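Long-range contacts in oxidoreductase, iron/ascorbate family (Shewanella oneidensis, PDB 3ON7), which probably acts as an iron(II)- and 2-oxoglutarate-dependent oxygenase that may form ethylene from 2-oxoglutarate and oxidise L-arginine: residues Arg153-Pro158 with Arg245-Leu250; Glu175-Ile180 with Phe251-Pro256. All coordinates share one frame; numbering follows the deposited sequence.

Contact 1: Arg153-Pro158 with Arg245-Leu250; sequences RILHYP and RISLPL
Leu-155 and Ser-247 face each other as a hydrogen-bonded antiparallel pair. Leu-155 N gives a bond of 2.9 Å to Ser-247 O, and Ser-247 N returns one to Leu-155 O. Tyr-157 and Arg-245 repeat the pattern two residues along. Between these pairs His-156 and Ile-246 form a non-hydrogen-bonded pair, with CA-H...O contacts beside it. The ladder breaks at Leu-248, which leaves the strand pattern. It resumes at Arg-153 N, bonded to Pro-249 O with an N-H...O angle of 168°. Here Pro-249 CD is pressed to 3.1 Å from Arg-153 O.

The tight side carries Ile-154, His-156, Ile-246 and Leu-248. Ile-154 and Leu-248 lie side by side, with CG2 of Ile-154 3.7 Å from CD2 of Leu-248. His-156 has CG anti to the backbone N (chi1 175°), which brings its ring obliquely against Ile-246, His-156 CD2 3.8 Å from Ile-246 CD1. The ring bonds through ND1 to Glu-88 and through NE2 to Ser-244. Helix 37-51 packs on this face through Tyr-44, Trp-47 and Gln-48.

The other face is looser. Across the contact, Ser-247 OG touches Leu-155 CB, at 3.6 Å. Tyr-157 sets its ring edge toward Arg-245 O, while the Arg-245 side chain leads away toward a bound glycerol. The Arg-153 side chain also leads away but stays buried: NE bonds to His-91 and NH2 forms a salt bridge with Glu-272 of the second subunit.

Two neighbouring antiparallel strands of the major sheet meet here, in the double-stranded beta-helix (jelly-roll) fold typical of 2-oxoglutarate and iron(II)-dependent oxygenases.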
loop_
_atom_site.group_PDB
_atom_site.type_symbol
_atom_site.label_atom_id
_atom_site.label_comp_id
_atom_site.label_asym_id
_atom_site.label_seq_id
_atom_site.Cartn_x
_atom_site.Cartn_y
_atom_site.Cartn_z
ATOM N N ARG B 153 3.921 18.185 -9.255
ATOM C CA ARG B 153 4.974 17.921 -8.300
ATOM C C ARG B 153 5.809 19.202 -8.292
ATOM O O ARG B 153 6.298 19.636 -9.331
ATOM C CB ARG B 153 5.755 16.710 -8.832
ATOM C CG ARG B 153 6.875 16.158 -7.998
ATOM C CD ARG B 153 7.341 14.735 -8.465
ATOM N NE ARG B 153 7.889 14.012 -7.316
ATOM C CZ ARG B 153 9.142 13.576 -7.164
ATOM N NH1 ARG B 153 10.070 13.691 -8.109
ATOM N NH2 ARG B 153 9.462 12.976 -6.033
ATOM N N ILE B 154 5.910 19.857 -7.139
ATOM C CA ILE B 154 6.711 21.075 -7.022
ATOM C C ILE B 154 8.006 20.702 -6.318
ATOM O O ILE B 154 7.985 20.360 -5.138
ATOM C CB ILE B 154 5.934 22.163 -6.270
ATOM C CG1 ILE B 154 4.585 22.357 -6.960
ATOM C CG2 ILE B 154 6.747 23.516 -6.181
ATOM C CD1 ILE B 154 3.739 23.472 -6.449
ATOM N N LEU B 155 9.120 20.740 -7.068
ATOM C CA LEU B 155 10.425 20.312 -6.564
ATOM C C LEU B 155 11.254 21.503 -6.111
ATOM O O LEU B 155 11.276 22.538 -6.784
ATOM C CB LEU B 155 11.191 19.557 -7.657
ATOM C CG LEU B 155 10.794 18.089 -7.807
ATOM C CD1 LEU B 155 11.686 17.213 -6.967
ATOM C CD2 LEU B 155 9.334 17.874 -7.416
ATOM N N HIS B 156 11.936 21.353 -4.970
ATOM C CA HIS B 156 12.862 22.365 -4.482
ATOM C C HIS B 156 14.195 21.749 -4.075
ATOM O O HIS B 156 14.244 20.944 -3.160
ATOM C CB HIS B 156 12.296 23.143 -3.305
ATOM C CG HIS B 156 13.274 24.121 -2.714
ATOM N ND1 HIS B 156 13.588 24.149 -1.372
ATOM C CD2 HIS B 156 14.016 25.096 -3.293
ATOM C CE1 HIS B 156 14.473 25.110 -1.149
ATOM N NE2 HIS B 156 14.747 25.698 -2.300
ATOM N N TYR B 157 15.256 22.127 -4.790
ATOM C CA TYR B 157 16.610 21.806 -4.417
ATOM C C TYR B 157 17.170 22.947 -3.617
ATOM O O TYR B 157 17.454 23.998 -4.181
ATOM C CB TYR B 157 17.475 21.616 -5.652
ATOM C CG TYR B 157 17.053 20.457 -6.502
ATOM C CD1 TYR B 157 16.068 20.602 -7.481
ATOM C CD2 TYR B 157 17.643 19.212 -6.333
ATOM C CE1 TYR B 157 15.689 19.534 -8.266
ATOM C CE2 TYR B 157 17.262 18.135 -7.107
ATOM C CZ TYR B 157 16.288 18.298 -8.067
ATOM O OH TYR B 157 15.943 17.226 -8.830
ATOM N N PRO B 158 17.357 22.752 -2.304
ATOM C CA PRO B 158 17.911 23.839 -1.488
ATOM C C PRO B 158 19.385 24.163 -1.762
ATOM O O PRO B 158 20.133 23.311 -2.254
ATOM C CB PRO B 158 17.764 23.320 -0.041
ATOM C CG PRO B 158 16.764 22.198 -0.114
ATOM C CD PRO B 158 16.954 21.594 -1.483
ATOM N N ARG B 245 16.778 25.903 -6.568
ATOM C CA ARG B 245 16.086 25.665 -7.836
ATOM C C ARG B 245 14.689 25.130 -7.570
ATOM O O ARG B 245 14.512 24.169 -6.826
ATOM C CB ARG B 245 16.844 24.676 -8.709
ATOM C CG ARG B 245 16.200 24.483 -10.080
ATOM C CD ARG B 245 17.042 23.634 -11.009
ATOM N NE ARG B 245 18.371 24.197 -11.239
ATOM C CZ ARG B 245 19.346 23.563 -11.873
ATOM N NH1 ARG B 245 19.136 22.344 -12.354
ATOM N NH2 ARG B 245 20.538 24.137 -12.023
ATOM N N ILE B 246 13.709 25.776 -8.178
ATOM C CA ILE B 246 12.308 25.361 -8.119
ATOM C C ILE B 246 11.987 24.852 -9.518
ATOM O O ILE B 246 12.483 25.406 -10.501
ATOM C CB ILE B 246 11.390 26.549 -7.765
ATOM C CG1 ILE B 246 11.630 26.987 -6.310
ATOM C CG2 ILE B 246 9.914 26.220 -8.009
ATOM C CD1 ILE B 246 10.960 26.121 -5.260
ATOM N N SER B 247 11.222 23.768 -9.601
ATOM C CA SER B 247 10.665 23.302 -10.885
ATOM C C SER B 247 9.268 22.688 -10.699
ATOM O O SER B 247 8.936 22.235 -9.604
ATOM C CB SER B 247 11.607 22.322 -11.570
ATOM O OG SER B 247 11.700 21.145 -10.824
ATOM N N LEU B 248 8.464 22.690 -11.768
ATOM C CA LEU B 248 7.028 22.397 -11.680
ATOM C C LEU B 248 6.545 21.318 -12.673
ATOM O O LEU B 248 5.571 21.508 -13.385
ATOM C CB LEU B 248 6.250 23.687 -11.931
ATOM C CG LEU B 248 6.640 24.909 -11.104
ATOM C CD1 LEU B 248 6.002 26.145 -11.723
ATOM C CD2 LEU B 248 6.228 24.749 -9.666
ATOM N N PRO B 249 7.209 20.165 -12.717
ATOM C CA PRO B 249 6.748 19.191 -13.709
ATOM C C PRO B 249 5.309 18.770 -13.423
ATOM O O PRO B 249 4.978 18.557 -12.262
ATOM C CB PRO B 249 7.693 17.999 -13.498
ATOM C CG PRO B 249 8.071 18.096 -12.068
ATOM C CD PRO B 249 8.200 19.590 -11.800
ATOM N N LEU B 250 4.473 18.680 -14.457
ATOM C CA LEU B 250 3.097 18.183 -14.323
ATOM C C LEU B 250 3.023 16.832 -15.041
ATOM O O LEU B 250 3.260 16.763 -16.240
ATOM C CB LEU B 250 2.089 19.140 -14.947
ATOM C CG LEU B 250 0.628 18.643 -14.967
ATOM C CD1 LEU B 250 0.074 18.593 -13.511
ATOM C CD2 LEU B 250 -0.246 19.452 -15.859
#

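Contact 2: Glu175-Ile180 with Phe251-Pro256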
loop_
_atom_site.group_PDB
_atom_site.type_symbol
_atom_site.label_atom_id
_atom_site.label_comp_id
_atom_site.label_asym_id
_atom_site.label_seq_id
_atom_site.Cartn_x
_atom_site.Cartn_y
_atom_site.Cartn_z
ATOM N N GLU B 175 12.903 7.264 -17.047
ATOM C CA GLU B 175 11.745 7.463 -17.898
ATOM C C GLU B 175 10.499 7.780 -17.091
ATOM O O GLU B 175 10.373 7.384 -15.954
ATOM C CB GLU B 175 11.491 6.229 -18.737
ATOM C CG GLU B 175 12.590 5.983 -19.745
ATOM C CD GLU B 175 13.300 4.674 -19.520
ATOM O OE1 GLU B 175 13.645 4.348 -18.353
ATOM O OE2 GLU B 175 13.496 3.969 -20.529
ATOM N N ASP B 176 9.586 8.529 -17.689
ATOM C CA ASP B 176 8.292 8.752 -17.089
ATOM C C ASP B 176 7.391 7.597 -17.450
ATOM O O ASP B 176 7.431 7.100 -18.568
ATOM C CB ASP B 176 7.688 10.052 -17.591
ATOM C CG ASP B 176 8.467 11.285 -17.114
ATOM O OD1 ASP B 176 9.345 11.156 -16.210
ATOM O OD2 ASP B 176 8.200 12.370 -17.664
ATOM N N ILE B 177 6.583 7.160 -16.492
ATOM C CA ILE B 177 5.642 6.079 -16.735
ATOM C C ILE B 177 4.345 6.547 -17.359
ATOM O O ILE B 177 3.610 5.747 -17.928
ATOM C CB ILE B 177 5.319 5.335 -15.424
ATOM C CG1 ILE B 177 4.844 3.902 -15.739
ATOM C CG2 ILE B 177 4.311 6.109 -14.577
ATOM C CD1 ILE B 177 4.424 3.105 -14.488
ATOM N N ASN B 178 4.045 7.838 -17.232
ATOM C CA ASN B 178 2.690 8.338 -17.485
ATOM C C ASN B 178 2.428 8.617 -18.973
ATOM O O ASN B 178 3.120 8.072 -19.833
ATOM C CB ASN B 178 2.450 9.566 -16.620
ATOM C CG ASN B 178 3.547 10.582 -16.763
ATOM O OD1 ASN B 178 4.648 10.346 -16.295
ATOM N ND2 ASN B 178 3.283 11.674 -17.469
ATOM N N LEU B 179 1.393 9.407 -19.282
ATOM C CA LEU B 179 1.006 9.664 -20.678
ATOM C C LEU B 179 1.901 10.713 -21.288
ATOM O O LEU B 179 2.675 10.397 -22.184
ATOM C CB LEU B 179 -0.467 10.054 -20.799
ATOM C CG LEU B 179 -1.035 9.840 -22.212
ATOM C CD1 LEU B 179 -1.103 8.370 -22.571
ATOM C CD2 LEU B 179 -2.406 10.485 -22.350
ATOM N N ILE B 180 1.786 11.956 -20.824
ATOM C CA ILE B 180 2.771 12.985 -21.135
ATOM C C ILE B 180 3.079 13.804 -19.903
ATOM O O ILE B 180 2.264 13.906 -18.984
ATOM C CB ILE B 180 2.357 13.963 -22.288
ATOM C CG1 ILE B 180 1.056 14.708 -21.970
ATOM C CG2 ILE B 180 2.242 13.221 -23.624
ATOM C CD1 ILE B 180 0.763 15.840 -22.946
ATOM N N PHE B 251 2.709 15.772 -14.295
ATOM C CA PHE B 251 2.639 14.408 -14.846
ATOM C C PHE B 251 1.197 14.050 -15.188
ATOM O O PHE B 251 0.369 13.835 -14.293
ATOM C CB PHE B 251 3.249 13.430 -13.854
ATOM C CG PHE B 251 4.715 13.700 -13.580
ATOM C CD1 PHE B 251 5.707 13.137 -14.382
ATOM C CD2 PHE B 251 5.095 14.558 -12.563
ATOM C CE1 PHE B 251 7.044 13.416 -14.165
ATOM C CE2 PHE B 251 6.429 14.818 -12.320
ATOM C CZ PHE B 251 7.408 14.260 -13.124
ATOM N N LEU B 252 0.886 14.039 -16.489
ATOM C CA LEU B 252 -0.486 13.748 -16.944
ATOM C C LEU B 252 -0.607 12.224 -16.952
ATOM O O LEU B 252 0.187 11.555 -17.616
ATOM C CB LEU B 252 -0.774 14.340 -18.350
ATOM C CG LEU B 252 -0.945 15.855 -18.554
ATOM C CD1 LEU B 252 -1.992 16.412 -17.650
ATOM C CD2 LEU B 252 0.348 16.645 -18.378
ATOM N N HIS B 253 -1.533 11.685 -16.157
ATOM C CA HIS B 253 -1.744 10.251 -16.050
ATOM C C HIS B 253 -3.133 9.937 -16.608
ATOM O O HIS B 253 -4.081 10.648 -16.317
ATOM C CB HIS B 253 -1.729 9.776 -14.593
ATOM C CG HIS B 253 -0.368 9.695 -13.965
ATOM N ND1 HIS B 253 0.260 8.494 -13.704
ATOM C CD2 HIS B 253 0.454 10.660 -13.490
ATOM C CE1 HIS B 253 1.418 8.726 -13.113
ATOM N NE2 HIS B 253 1.561 10.032 -12.973
ATOM N N PRO B 254 -3.265 8.834 -17.360
ATOM C CA PRO B 254 -4.579 8.458 -17.857
ATOM C C PRO B 254 -5.468 7.912 -16.744
ATOM O O PRO B 254 -4.963 7.586 -15.691
ATOM C CB PRO B 254 -4.252 7.370 -18.873
ATOM C CG PRO B 254 -3.013 6.786 -18.393
ATOM C CD PRO B 254 -2.233 7.890 -17.779
ATOM N N HIS B 255 -6.781 7.804 -16.976
ATOM C CA HIS B 255 -7.640 7.141 -16.002
ATOM C C HIS B 255 -7.162 5.683 -15.907
ATOM O O HIS B 255 -6.770 5.114 -16.924
ATOM C CB HIS B 255 -9.107 7.176 -16.416
ATOM C CG HIS B 255 -9.613 8.541 -16.721
ATOM N ND1 HIS B 255 -9.573 9.569 -15.803
ATOM C CD2 HIS B 255 -10.150 9.062 -17.850
ATOM C CE1 HIS B 255 -10.085 10.656 -16.347
ATOM N NE2 HIS B 255 -10.438 10.379 -17.590
ATOM N N PRO B 256 -7.154 5.094 -14.697
ATOM C CA PRO B 256 -6.742 3.709 -14.492
ATOM C C PRO B 256 -7.368 2.708 -15.460
ATOM O O PRO B 256 -6.679 1.843 -15.982
ATOM C CB PRO B 256 -7.235 3.427 -13.064
ATOM C CG PRO B 256 -7.035 4.691 -12.374
ATOM C CD PRO B 256 -7.282 5.791 -13.410
#
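Asn-178 lays its CB over the centre of the His-253 ring, 3.6 Å from the centroid and 3° off the normal, a CH-pi contact. Its CG sits between the backbone N and the carbonyl carbon (chi1 51°), which turns the amide toward residues 251-252. There Asn-178 ND2 donates to Leu-252 O at 3.1 Å, from above the carbonyl plane. Leu-179 N also bonds to Leu-252 O, at 3.0 Å, so two donors grip this oxygen. Leu-252 N in turn bonds to Ile-180 O. On the other branch of the amide, Asn-178 OD1 meets the edge of the Phe-251 ring, 3.5 Å from Phe-251 CD1. Asp-176 comes to the same edge, its carboxylate plane 75° from the ring. An alanine in place of Asn-178 would probably cost Leu-252 O one of its two donors and leave a gap beside the Phe-251 edge.

In the next shell, Thr-181 OG1 bonds both Asp-176 OD2 and Asn-178 ND2, and Asn-213 also holds Asp-176 OD2. These bonds would hold the carboxylate near His-174 and His-231, a grouping consistent with the family's His-Asp-His iron site, apparently without metal in this structure. Thr-150 and Ser-147 hold the backbone of His-253.

Further out, Leu-179 and Ile-180 pack on helices 103-126 and 216-221. Ile-177 and Pro-254 lie against helix 266-277. The loop between strands 169-174 and 180-184 thus meets the end of strand 245-252.

Overall arrangement
Strand 245-252 serves both contacts, and each is largely buried. Contact 1 pairs it with strand 151-157. Contact 2 joins its far end to the loop before strand 180-184, its neighbour on the other side. The two meet where Arg-153 CD packs against Phe-251 CE2, at 4.0 Å. Contact 1 relies on a backbone ladder, with isoleucines, a leucine and a hydrogen-bonded histidine on one face and two arginines leading off the other. Contact 2 depends on an asparagine amide, ring contacts and a carboxylate, with little regular pairing. Its Asp-176 is a possible iron ligand, so it lies nearer the likely active site. Both approach the second subunit, through Arg-153 and through Ile-177 and His-253.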